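Local coordinates for protein nisin leader peptide-processing serine protease NisP (Lactococcus lactis subsp. lactis, PDB 4MZD) that is a subtilisin-like serine protease that processes the nisin leader peptide, probably cutting it as a serine-type endopeptidase, at residues Val96-Ser101 against Gly153-Asn158; Asn198-Ile203 against Leu365-Tyr370; Ile286-Ile291 against Pro357-Ala362; Asp299-Asn302 against Ile308-Pro311; Leu337-Asn342 against Gln347-Asn352. All blocks are in the same frame, centred on the assembly; numbering follows the deposited sequence.

Interaction 1 of 5, residues Val96-Ser101 against Gly153-Asn158; sequences VGIIDS and GQITAN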
# COMPACT_ATOMS: atom_id res chain seq x y z
N VAL A 96 -7.62 8.56 -6.24
CA VAL A 96 -6.43 7.85 -5.84
C VAL A 96 -5.96 6.98 -7.00
O VAL A 96 -6.75 6.24 -7.59
CB VAL A 96 -6.69 6.94 -4.61
CG1 VAL A 96 -5.42 6.22 -4.21
CG2 VAL A 96 -7.24 7.77 -3.44
N GLY A 97 -4.67 7.10 -7.34
CA GLY A 97 -4.09 6.22 -8.33
C GLY A 97 -3.52 4.99 -7.64
O GLY A 97 -2.68 5.12 -6.75
N ILE A 98 -3.98 3.81 -8.03
CA ILE A 98 -3.58 2.58 -7.38
C ILE A 98 -2.56 1.84 -8.24
O ILE A 98 -2.89 1.37 -9.33
CB ILE A 98 -4.77 1.65 -7.10
CG1 ILE A 98 -5.91 2.39 -6.41
CG2 ILE A 98 -4.31 0.46 -6.24
CD1 ILE A 98 -7.15 1.53 -6.23
N ILE A 99 -1.33 1.76 -7.75
CA ILE A 99 -0.24 1.10 -8.47
C ILE A 99 -0.10 -0.30 -7.87
O ILE A 99 0.41 -0.47 -6.76
CB ILE A 99 1.05 1.91 -8.33
CG1 ILE A 99 0.86 3.29 -8.97
CG2 ILE A 99 2.21 1.17 -8.97
CD1 ILE A 99 2.08 4.22 -8.88
N ASP A 100 -0.61 -1.30 -8.58
CA ASP A 100 -0.79 -2.61 -7.99
C ASP A 100 -1.03 -3.64 -9.09
O ASP A 100 -0.59 -3.44 -10.23
CB ASP A 100 -1.92 -2.58 -6.94
CG ASP A 100 -1.69 -3.55 -5.80
OD1 ASP A 100 -1.76 -4.76 -6.06
OD2 ASP A 100 -1.45 -3.10 -4.66
N SER A 101 -1.74 -4.72 -8.78
CA SER A 101 -1.90 -5.79 -9.77
C SER A 101 -3.08 -5.60 -10.73
O SER A 101 -3.44 -6.53 -11.45
CB SER A 101 -1.99 -7.16 -9.10
OG SER A 101 -3.21 -7.32 -8.39
N GLY A 153 -10.56 -2.22 -2.60
CA GLY A 153 -11.70 -2.25 -1.71
C GLY A 153 -11.45 -1.46 -0.43
O GLY A 153 -12.37 -0.80 0.08
N GLN A 154 -10.22 -1.52 0.08
CA GLN A 154 -9.89 -0.78 1.29
C GLN A 154 -10.01 0.72 1.10
O GLN A 154 -10.28 1.45 2.06
CB GLN A 154 -8.47 -1.13 1.75
CG GLN A 154 -8.33 -2.57 2.18
CD GLN A 154 -9.17 -2.85 3.39
OE1 GLN A 154 -8.88 -2.34 4.47
NE2 GLN A 154 -10.25 -3.61 3.21
N ILE A 155 -9.77 1.20 -0.12
CA ILE A 155 -9.92 2.61 -0.42
C ILE A 155 -11.38 3.00 -0.59
O ILE A 155 -11.84 3.97 0.02
CB ILE A 155 -9.14 3.02 -1.69
CG1 ILE A 155 -7.67 2.62 -1.58
CG2 ILE A 155 -9.26 4.51 -1.94
CD1 ILE A 155 -6.87 2.86 -2.83
N THR A 156 -12.11 2.26 -1.44
CA THR A 156 -13.30 2.81 -2.06
C THR A 156 -14.54 1.91 -2.05
O THR A 156 -15.58 2.33 -2.55
CB THR A 156 -12.99 3.24 -3.51
OG1 THR A 156 -14.02 4.09 -3.99
CG2 THR A 156 -12.84 2.02 -4.44
N ALA A 157 -14.46 0.70 -1.51
CA ALA A 157 -15.64 -0.17 -1.57
C ALA A 157 -16.86 0.56 -1.05
O ALA A 157 -16.82 1.26 -0.03
CB ALA A 157 -15.42 -1.45 -0.79
N ASN A 158 -17.98 0.38 -1.75
CA ASN A 158 -19.20 1.07 -1.40
C ASN A 158 -20.40 0.17 -1.60
O ASN A 158 -21.22 0.39 -2.49
CB ASN A 158 -19.33 2.34 -2.23
CG ASN A 158 -20.41 3.26 -1.72
OD1 ASN A 158 -20.91 3.09 -0.61
ND2 ASN A 158 -20.77 4.26 -2.52

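Interaction 2 of 5, residues Asn198-Ile203 against Leu365-Tyr370; sequences NKVINI and LVVDKY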
# COMPACT_ATOMS: atom_id res chain seq x y z
N ASN A 198 -3.93 12.25 -10.39
CA ASN A 198 -4.22 11.62 -9.11
C ASN A 198 -3.41 12.29 -8.02
O ASN A 198 -2.19 12.13 -7.96
CB ASN A 198 -3.84 10.14 -9.14
CG ASN A 198 -4.65 9.36 -10.14
OD1 ASN A 198 -5.82 9.05 -9.90
ND2 ASN A 198 -4.04 9.05 -11.27
N LYS A 199 -4.07 13.01 -7.12
CA LYS A 199 -3.32 13.73 -6.10
C LYS A 199 -2.81 12.84 -4.97
O LYS A 199 -1.92 13.26 -4.22
CB LYS A 199 -4.11 14.92 -5.58
CG LYS A 199 -4.40 15.97 -6.67
CD LYS A 199 -3.14 16.39 -7.45
CE LYS A 199 -3.49 17.24 -8.67
NZ LYS A 199 -2.29 17.62 -9.49
N VAL A 200 -3.34 11.63 -4.87
CA VAL A 200 -2.84 10.62 -3.95
C VAL A 200 -2.54 9.36 -4.76
O VAL A 200 -3.35 8.94 -5.59
CB VAL A 200 -3.85 10.30 -2.82
CG1 VAL A 200 -3.29 9.25 -1.88
CG2 VAL A 200 -4.24 11.58 -2.07
N ILE A 201 -1.36 8.78 -4.53
CA ILE A 201 -0.89 7.61 -5.26
C ILE A 201 -0.53 6.53 -4.24
O ILE A 201 0.29 6.76 -3.35
CB ILE A 201 0.35 7.98 -6.13
CG1 ILE A 201 -0.03 9.04 -7.17
CG2 ILE A 201 0.93 6.75 -6.79
CD1 ILE A 201 1.16 9.64 -7.91
N ASN A 202 -1.17 5.37 -4.37
CA ASN A 202 -1.03 4.27 -3.43
C ASN A 202 -0.12 3.19 -3.98
O ASN A 202 -0.38 2.66 -5.07
CB ASN A 202 -2.41 3.66 -3.15
CG ASN A 202 -2.39 2.60 -2.06
OD1 ASN A 202 -2.65 2.89 -0.89
ND2 ASN A 202 -2.06 1.36 -2.42
N ILE A 203 0.94 2.86 -3.24
CA ILE A 203 1.87 1.81 -3.65
C ILE A 203 2.00 0.75 -2.54
O ILE A 203 2.81 0.87 -1.61
CB ILE A 203 3.27 2.37 -4.02
CG1 ILE A 203 3.14 3.56 -4.97
CG2 ILE A 203 4.13 1.27 -4.62
CD1 ILE A 203 4.46 4.09 -5.44
N LEU A 365 -9.63 12.11 1.11
CA LEU A 365 -10.76 12.83 1.72
C LEU A 365 -10.33 14.23 2.16
O LEU A 365 -11.04 15.20 1.92
CB LEU A 365 -11.34 12.06 2.90
CG LEU A 365 -12.07 10.74 2.61
CD1 LEU A 365 -12.37 9.99 3.89
CD2 LEU A 365 -13.35 10.97 1.81
N VAL A 366 -9.17 14.32 2.81
CA VAL A 366 -8.60 15.58 3.29
C VAL A 366 -8.28 16.54 2.16
O VAL A 366 -8.56 17.74 2.24
CB VAL A 366 -7.28 15.31 4.08
CG1 VAL A 366 -6.54 16.62 4.36
CG2 VAL A 366 -7.56 14.56 5.36
N VAL A 367 -7.65 16.01 1.12
CA VAL A 367 -7.31 16.83 -0.03
C VAL A 367 -8.57 17.47 -0.60
O VAL A 367 -8.60 18.67 -0.89
CB VAL A 367 -6.59 16.00 -1.12
CG1 VAL A 367 -6.53 16.76 -2.43
CG2 VAL A 367 -5.19 15.62 -0.66
N ASP A 368 -9.62 16.67 -0.72
CA ASP A 368 -10.88 17.13 -1.27
C ASP A 368 -11.60 18.11 -0.32
O ASP A 368 -12.06 19.17 -0.75
CB ASP A 368 -11.76 15.92 -1.58
CG ASP A 368 -12.94 16.25 -2.48
OD1 ASP A 368 -12.70 16.64 -3.64
OD2 ASP A 368 -14.09 16.09 -2.03
N LYS A 369 -11.68 17.76 0.96
CA LYS A 369 -12.40 18.59 1.92
C LYS A 369 -11.77 19.96 2.12
O LYS A 369 -12.47 20.97 2.16
CB LYS A 369 -12.51 17.88 3.27
CG LYS A 369 -13.16 18.74 4.35
CD LYS A 369 -13.22 18.03 5.70
CE LYS A 369 -13.71 18.95 6.81
NZ LYS A 369 -15.17 19.22 6.72
N TYR A 370 -10.45 19.99 2.24
CA TYR A 370 -9.74 21.22 2.59
C TYR A 370 -9.11 21.92 1.39
O TYR A 370 -8.54 23.00 1.53
CB TYR A 370 -8.69 20.93 3.67
CG TYR A 370 -9.26 20.66 5.05
CD1 TYR A 370 -9.73 21.70 5.84
CD2 TYR A 370 -9.31 19.37 5.57
CE1 TYR A 370 -10.25 21.47 7.09
CE2 TYR A 370 -9.83 19.13 6.83
CZ TYR A 370 -10.30 20.19 7.59
OH TYR A 370 -10.82 19.98 8.85

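Interaction 3 of 5, residues Ile286-Ile291 against Pro357-Ala362; sequences IAVGGI and PKVSGA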
# COMPACT_ATOMS: atom_id res chain seq x y z
N ILE A 286 4.72 9.04 2.29
CA ILE A 286 4.11 8.61 3.55
C ILE A 286 4.26 7.10 3.66
O ILE A 286 3.66 6.35 2.90
CB ILE A 286 2.63 9.02 3.61
CG1 ILE A 286 2.53 10.54 3.56
CG2 ILE A 286 1.96 8.45 4.86
CD1 ILE A 286 1.14 11.07 3.48
N ALA A 287 5.10 6.67 4.60
CA ALA A 287 5.33 5.25 4.86
C ALA A 287 4.28 4.73 5.82
O ALA A 287 4.02 5.35 6.85
CB ALA A 287 6.73 5.03 5.43
N VAL A 288 3.70 3.58 5.49
CA VAL A 288 2.61 3.03 6.28
C VAL A 288 2.94 1.62 6.76
O VAL A 288 3.23 0.73 5.95
CB VAL A 288 1.28 2.99 5.50
CG1 VAL A 288 0.17 2.49 6.40
CG2 VAL A 288 0.96 4.37 4.91
N GLY A 289 2.90 1.42 8.07
CA GLY A 289 3.05 0.10 8.65
C GLY A 289 1.73 -0.40 9.19
O GLY A 289 0.69 0.26 9.09
N GLY A 290 1.78 -1.59 9.80
CA GLY A 290 0.57 -2.28 10.19
C GLY A 290 0.40 -2.45 11.68
O GLY A 290 1.37 -2.69 12.40
N ILE A 291 -0.85 -2.32 12.13
CA ILE A 291 -1.23 -2.72 13.47
C ILE A 291 -2.28 -3.82 13.42
O ILE A 291 -2.98 -4.02 12.42
CB ILE A 291 -1.75 -1.53 14.34
CG1 ILE A 291 -2.86 -0.76 13.61
CG2 ILE A 291 -0.61 -0.62 14.75
CD1 ILE A 291 -3.63 0.18 14.50
N PRO A 357 -3.73 1.53 1.87
CA PRO A 357 -4.89 2.15 1.21
C PRO A 357 -5.84 2.85 2.18
O PRO A 357 -6.56 3.76 1.76
CB PRO A 357 -5.60 0.96 0.54
CG PRO A 357 -5.07 -0.26 1.25
CD PRO A 357 -3.65 0.09 1.54
N LYS A 358 -5.87 2.43 3.44
CA LYS A 358 -6.67 3.14 4.42
C LYS A 358 -6.14 4.56 4.57
O LYS A 358 -6.90 5.53 4.61
CB LYS A 358 -6.66 2.43 5.78
CG LYS A 358 -7.32 1.06 5.78
CD LYS A 358 -7.34 0.50 7.20
CE LYS A 358 -8.20 -0.75 7.38
NZ LYS A 358 -7.57 -1.99 6.86
N VAL A 359 -4.82 4.69 4.63
CA VAL A 359 -4.19 6.00 4.70
C VAL A 359 -4.40 6.78 3.39
O VAL A 359 -4.73 7.97 3.42
CB VAL A 359 -2.70 5.87 5.07
CG1 VAL A 359 -2.02 7.24 5.06
CG2 VAL A 359 -2.56 5.21 6.44
N SER A 360 -4.21 6.12 2.25
CA SER A 360 -4.40 6.81 0.97
C SER A 360 -5.81 7.39 0.82
O SER A 360 -5.98 8.54 0.41
CB SER A 360 -4.13 5.87 -0.20
OG SER A 360 -2.77 5.52 -0.23
N GLY A 361 -6.82 6.58 1.12
CA GLY A 361 -8.18 7.05 1.01
C GLY A 361 -8.47 8.20 1.96
O GLY A 361 -9.16 9.15 1.61
N ALA A 362 -7.98 8.09 3.19
CA ALA A 362 -8.17 9.14 4.19
C ALA A 362 -7.53 10.44 3.73
O ALA A 362 -8.12 11.52 3.86
CB ALA A 362 -7.61 8.70 5.52

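Interaction 4 of 5, residues Asp299-Asn302 against Ile308-Pro311; sequences DFSN and IYAP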
# COMPACT_ATOMS: atom_id res chain seq x y z
N ASP A 299 2.66 -8.42 14.06
CA ASP A 299 3.84 -9.27 14.17
C ASP A 299 4.72 -9.22 12.93
O ASP A 299 5.95 -9.21 13.03
CB ASP A 299 3.47 -10.72 14.52
CG ASP A 299 2.68 -11.41 13.41
OD1 ASP A 299 1.73 -10.80 12.88
OD2 ASP A 299 2.99 -12.59 13.11
N PHE A 300 4.09 -9.19 11.75
CA PHE A 300 4.84 -9.20 10.49
C PHE A 300 5.36 -7.83 10.06
O PHE A 300 6.19 -7.76 9.15
CB PHE A 300 3.99 -9.78 9.35
CG PHE A 300 2.65 -9.11 9.21
CD1 PHE A 300 2.54 -7.84 8.65
CD2 PHE A 300 1.49 -9.75 9.64
CE1 PHE A 300 1.31 -7.22 8.54
CE2 PHE A 300 0.26 -9.13 9.52
CZ PHE A 300 0.17 -7.86 8.98
N SER A 301 4.86 -6.74 10.64
CA SER A 301 5.16 -5.43 10.07
C SER A 301 6.58 -4.96 10.34
O SER A 301 7.09 -5.09 11.45
CB SER A 301 4.19 -4.38 10.60
OG SER A 301 4.42 -3.12 9.98
N ASN A 302 7.20 -4.39 9.32
CA ASN A 302 8.40 -3.61 9.57
C ASN A 302 8.04 -2.42 10.45
O ASN A 302 6.87 -2.02 10.55
CB ASN A 302 9.00 -3.12 8.26
CG ASN A 302 9.68 -4.22 7.46
OD1 ASN A 302 9.67 -5.40 7.83
ND2 ASN A 302 10.29 -3.83 6.35
N ILE A 308 3.35 6.07 9.72
CA ILE A 308 2.03 6.00 10.32
C ILE A 308 1.57 4.55 10.21
O ILE A 308 2.00 3.83 9.29
CB ILE A 308 1.04 6.95 9.63
CG1 ILE A 308 -0.31 6.97 10.36
CG2 ILE A 308 0.86 6.59 8.16
CD1 ILE A 308 -1.25 8.03 9.84
N TYR A 309 0.73 4.11 11.14
CA TYR A 309 0.28 2.73 11.17
C TYR A 309 -1.23 2.64 11.03
O TYR A 309 -1.95 3.52 11.51
CB TYR A 309 0.75 2.04 12.46
CG TYR A 309 2.25 1.95 12.55
CD1 TYR A 309 2.93 0.80 12.16
CD2 TYR A 309 3.00 3.04 13.00
CE1 TYR A 309 4.31 0.73 12.23
CE2 TYR A 309 4.38 2.97 13.06
CZ TYR A 309 5.02 1.82 12.67
OH TYR A 309 6.40 1.74 12.72
N ALA A 310 -1.71 1.60 10.37
CA ALA A 310 -3.14 1.37 10.26
C ALA A 310 -3.40 -0.13 10.25
O ALA A 310 -2.47 -0.93 10.09
CB ALA A 310 -3.69 2.05 9.01
N PRO A 311 -4.66 -0.55 10.45
CA PRO A 311 -4.90 -1.99 10.60
C PRO A 311 -4.50 -2.84 9.39
O PRO A 311 -4.98 -2.61 8.27
CB PRO A 311 -6.41 -2.06 10.87
CG PRO A 311 -6.69 -0.77 11.58
CD PRO A 311 -5.83 0.25 10.85

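Interaction 5 of 5, residues Leu337-Asn342 against Gln347-Asn352; sequences LFTTTN and QYVYGN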
# COMPACT_ATOMS: atom_id res chain seq x y z
N LEU A 337 -8.31 -9.41 7.70
CA LEU A 337 -9.33 -8.43 7.35
C LEU A 337 -10.05 -8.80 6.06
O LEU A 337 -9.51 -9.42 5.14
CB LEU A 337 -8.78 -7.01 7.35
CG LEU A 337 -7.68 -6.76 6.34
CD1 LEU A 337 -8.25 -6.09 5.11
CD2 LEU A 337 -6.58 -5.88 6.93
N PHE A 338 -11.31 -8.44 6.03
CA PHE A 338 -12.25 -8.87 5.01
C PHE A 338 -12.31 -7.81 3.92
O PHE A 338 -12.62 -6.65 4.19
CB PHE A 338 -13.61 -9.01 5.69
CG PHE A 338 -14.64 -9.74 4.89
CD1 PHE A 338 -14.56 -11.10 4.69
CD2 PHE A 338 -15.73 -9.05 4.40
CE1 PHE A 338 -15.55 -11.76 3.97
CE2 PHE A 338 -16.71 -9.70 3.68
CZ PHE A 338 -16.63 -11.05 3.48
N THR A 339 -12.02 -8.19 2.69
CA THR A 339 -11.98 -7.22 1.61
C THR A 339 -12.47 -7.82 0.28
O THR A 339 -12.69 -9.04 0.17
CB THR A 339 -10.59 -6.59 1.47
OG1 THR A 339 -10.68 -5.40 0.69
CG2 THR A 339 -9.61 -7.57 0.86
N THR A 340 -12.66 -6.95 -0.70
CA THR A 340 -13.07 -7.35 -2.04
C THR A 340 -11.96 -8.11 -2.76
O THR A 340 -10.80 -7.77 -2.60
CB THR A 340 -13.39 -6.10 -2.88
OG1 THR A 340 -12.31 -5.17 -2.76
CG2 THR A 340 -14.64 -5.41 -2.36
N THR A 341 -12.30 -9.12 -3.55
CA THR A 341 -11.27 -9.77 -4.35
C THR A 341 -11.75 -10.09 -5.77
O THR A 341 -12.91 -9.84 -6.12
CB THR A 341 -10.66 -10.98 -3.61
OG1 THR A 341 -9.45 -11.39 -4.28
CG2 THR A 341 -11.64 -12.12 -3.53
N ASN A 342 -10.85 -10.62 -6.59
CA ASN A 342 -11.08 -10.73 -8.03
C ASN A 342 -11.95 -11.91 -8.46
O ASN A 342 -12.06 -12.22 -9.64
CB ASN A 342 -9.77 -10.70 -8.81
CG ASN A 342 -8.97 -11.96 -8.63
OD1 ASN A 342 -9.21 -12.72 -7.71
ND2 ASN A 342 -8.01 -12.19 -9.52
N GLN A 347 -12.53 -11.95 0.49
CA GLN A 347 -11.52 -12.82 1.05
C GLN A 347 -10.92 -12.16 2.28
O GLN A 347 -10.85 -10.94 2.37
CB GLN A 347 -10.42 -13.04 0.01
CG GLN A 347 -9.28 -13.92 0.45
CD GLN A 347 -8.38 -14.30 -0.71
OE1 GLN A 347 -8.84 -14.43 -1.85
NE2 GLN A 347 -7.10 -14.47 -0.43
N TYR A 348 -10.48 -12.99 3.23
CA TYR A 348 -9.66 -12.53 4.34
C TYR A 348 -8.21 -12.44 3.94
O TYR A 348 -7.66 -13.39 3.37
CB TYR A 348 -9.82 -13.47 5.54
CG TYR A 348 -11.08 -13.19 6.31
CD1 TYR A 348 -11.10 -12.19 7.28
CD2 TYR A 348 -12.27 -13.88 6.05
CE1 TYR A 348 -12.25 -11.89 7.98
CE2 TYR A 348 -13.43 -13.59 6.76
CZ TYR A 348 -13.41 -12.59 7.72
OH TYR A 348 -14.58 -12.30 8.40
N VAL A 349 -7.59 -11.30 4.25
CA VAL A 349 -6.21 -11.01 3.87
C VAL A 349 -5.47 -10.39 5.05
O VAL A 349 -6.07 -10.03 6.07
CB VAL A 349 -6.17 -10.02 2.67
CG1 VAL A 349 -6.89 -10.62 1.47
CG2 VAL A 349 -6.78 -8.68 3.06
N TYR A 350 -4.16 -10.24 4.92
CA TYR A 350 -3.37 -9.51 5.91
C TYR A 350 -2.17 -8.89 5.22
O TYR A 350 -1.77 -9.35 4.15
CB TYR A 350 -2.90 -10.44 7.04
CG TYR A 350 -1.90 -11.46 6.58
CD1 TYR A 350 -0.53 -11.18 6.58
CD2 TYR A 350 -2.31 -12.70 6.11
CE1 TYR A 350 0.39 -12.10 6.14
CE2 TYR A 350 -1.39 -13.63 5.66
CZ TYR A 350 -0.04 -13.32 5.68
OH TYR A 350 0.88 -14.24 5.25
N GLY A 351 -1.60 -7.87 5.84
CA GLY A 351 -0.37 -7.29 5.35
C GLY A 351 -0.43 -5.78 5.25
O GLY A 351 -1.52 -5.19 5.16
N ASN A 352 0.73 -5.15 5.24
CA ASN A 352 0.77 -3.69 5.19
C ASN A 352 0.18 -3.12 3.91
O ASN A 352 -0.17 -1.94 3.87
CB ASN A 352 2.19 -3.19 5.41
CG ASN A 352 2.66 -3.42 6.83
OD1 ASN A 352 1.85 -3.74 7.72
ND2 ASN A 352 3.95 -3.25 7.07
O HOH W 1 -8.44 -13.87 -5.00

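Interaction 1 of 5, residues Val96-Ser101 against Gly153-Asn158
Val-96 on strand 95-100 and Ile-155 on helix 147-156 mark the closest backbone approach, with Val-96 CA and Ile-155 CA 8.3 Å apart. No hydrogen bond crosses this gap. It is filled by three branched side chains. Ile-155 alone comes from the helix and meets both others. Val-96 and Ile-98 alternate with Gly-97 along the strand, so both turn the same side to the helix. Ile-155 has CG1 anti to its carbonyl carbon (chi1 -55°), and its chain then extends to CD1. That methyl meets Ile-98 tip to tip, with Ile-155 CD1 and Ile-98 CD1 3.7 Å apart. The same Ile-155 CD1 lies 3.9 Å from Val-96 CG1. The other branch of Ile-155 also takes part: Ile-155 CG2 is 4.1 Å from Val-96 CG2. One isoleucine therefore spans two strand residues, and the contact is purely apolar and buried. Strand 95-100 ends in Asp-100 and helix 147-156 begins with His-147, both predicted members of the charge relay. Asp-100 OD1 and His-147 ND1 are hydrogen-bonded. The packing thus lies next to the predicted Asp-His pair of this subtilase domain. Ile-98 also touches Val-151 and Ala-152 on the same helix. Along its edges, strand 95-100 pairs in parallel with strands 169-174 and 200-210, and helix 147-156 packs against this part of the central sheet.

Interaction 2 of 5, residues Asn198-Ile203 against Leu365-Tyr370
Val-367 faces Lys-199 and Val-200 from helix 356-370. Its CB points toward the strand segment but stays behind its own methyls, and the two branches divide the contact between them. CG1 is anti to the backbone N (chi1 167°). It approaches the root of the lysine, with Val-367 CG1 4.4 Å from Lys-199 CB. CG2 turns to the neighbouring residue, and Val-367 CG2 is 4.4 Å from Val-200 CG2. Both distances are long for methyl packing, so the touch is light. The nearest CA atoms, those of Lys-199 and Val-367, are 7.9 Å apart.

The setting is the subtilase alpha/beta fold. Helix 356-370 follows Ser-353, the predicted nucleophile, and runs along the central sheet. Strand 200-210 lies in that sheet between strands 95-100 and 241-245. The contact uses the far end of the helix, the start of strand 200-210 and the loop residue just before it, away from the active site.

Lys-199 offers only its base here. Its chain bends at the first two torsions and then runs out extended, leading the amine away from Val-367. NZ makes a weak hydrogen bond to Lys-238 O at the end of helix 222-238. Val-200 also touches Ser-360 and Ala-364 farther back on the helix. Val-367 itself is also flanked by Ile-94 and by Leu-378 of helix 375-384.

Interaction 3 of 5, residues Ile286-Ile291 against Pro357-Ala362
Ile-286 is the first residue of the strand to reach Val-359. It does so with its short branch: Ile-286 CG2 lies 4.2 Å from Val-359 CG1. The two side chains pass at a slant, and the longer CG1-CD1 arm of Ile-286 takes no part. Two residues on, Val-288 turns the same side to the helix and makes the main touch. Val-288 CA is 7.6 Å from Val-359 CA. Here the valines meet end on. Val-359 CG2 sits 3.9 Å from Val-288 CG1 and also 3.9 Å from Val-288 CG2, so one methyl nests against the fork of the other residue.

Strand 286-291 pairs in parallel with strands 241-245 and 308-311 of the central subtilase sheet. Helix 356-370, just after the predicted nucleophile Ser-353, packs on its face. Val-359 is the helix residue that meets this patch. Its CG1 is anti to the backbone N (chi1 177°) and reaches both Ile-286 CG2 and Val-288 CG2, while its CG2 meets Val-288. Val-243 and Ile-308 border Val-359 from the adjacent strands. Past Val-288 the strand continues as Gly-289 and Gly-290, and the apolar touch with the helix stops.

Interaction 4 of 5, residues Asp299-Asn302 against Ile308-Pro311
The loop between the parallel strands 286-291 and 308-311 of the subtilase sheet folds back so that Ser-301 and Asn-302 meet Tyr-309 on the second of these strands. The touch is light and sits at the edge of the tyrosine ring, near its plane. Tyr-309 CE1 is 4.1 Å from Asn-302 O and 4.5 Å from Ser-301 OG. No hydrogen bond crosses between the segments.

The two oxygens are tied to each other. Ser-301 OG donates to Asn-302 O at 2.7 Å, in the carbonyl plane and on a lone pair. The torsion of Ser-301, with OG anti to the backbone N (chi1 -176°), carries the hydroxyl toward Tyr-309. The same OG accepts from Gly-290 N of strand 286-291 and from Asn-352 ND2. One hydroxyl thus links the loop, strand 286-291 and the residue just before the predicted nucleophile Ser-353.

The polar end of Tyr-309 passes beyond the contact. Its OH accepts from Gly-304 N within the same loop, which holds the far end of the ring. The amide of Asn-302 points away from the tyrosine. Its OD1 takes the backbone N of Asp-249 and Leu-251, while its ND2 reaches Tyr-208 and Asp-277. These bonds fix the rotation of the amide.

Tyr-309 also packs beside strand 286-291, where it touches Ile-291. Next to it, Ile-308 turns to Ile-286 and Val-288, and Pro-311 at the strand's end rests on helix 73-79.

Interaction 5 of 5, residues Leu337-Asn342 against Gln347-Asn352
Phe-338 carries CG anti to its backbone N (chi1 -167°), while Tyr-348 has CG beside its own N (chi1 -80°), and this brings the two rings together on one face of the hairpin. Their planes meet at 55°. Phe-338 CD1 sits over a face of the tyrosine ring, toward its rim, 3.4 Å from Tyr-348 CE2. The ladder beneath is antiparallel. Leu-337 and Val-349 form a hydrogen-bonded pair: Leu-337 N to Val-349 O and Val-349 N to Leu-337 O are both 2.8 Å. Thr-339 and Gln-347 form the next one, with Thr-339 N to Gln-347 O at 3.0 Å and Gln-347 N to Thr-339 O at 2.9 Å. On the other face, Leu-337 CD1 packs 3.6 Å from Val-349 CG2. Thr-339 comes across Val-349 at about a right angle, with its CG2 near Val-349 CG2. Beyond the strand, a water donates to Thr-341 OG1 at 2.8 Å and may also reach Gln-347 OE1. Backbone bonds therefore set the hairpin's register, and aromatic and apolar groups fill its faces. Thr-339 OG1 bonds to the backbone O of Glu-150 and Thr-341 OG1 to its carboxylate OE2, which ties the hairpin to the helix that carries the predicted catalytic His-147.

How the interactions relate
Interactions 1 and 3 are buried apolar packing of helices on the central sheet. Interaction 2 is the same kind of contact, looser and partly exposed. It shares helix 356-370 with interaction 3 and reaches the sheet of interaction 1, where strands 95-100 and 200-210 are neighbours. Interaction 4 is also buried, but there oxygen atoms meet the edge of an aromatic ring, joining a loop to a strand next to that of interaction 3. Interaction 5 differs most: its two strands form a separate hairpin held by backbone bonds, with Gln-347 exposed. Polar side chains connect the contacts. Gln-154 reaches Lys-358 and Thr-339, Asn-202 reaches Ser-360, and Ser-301 reaches Asn-352.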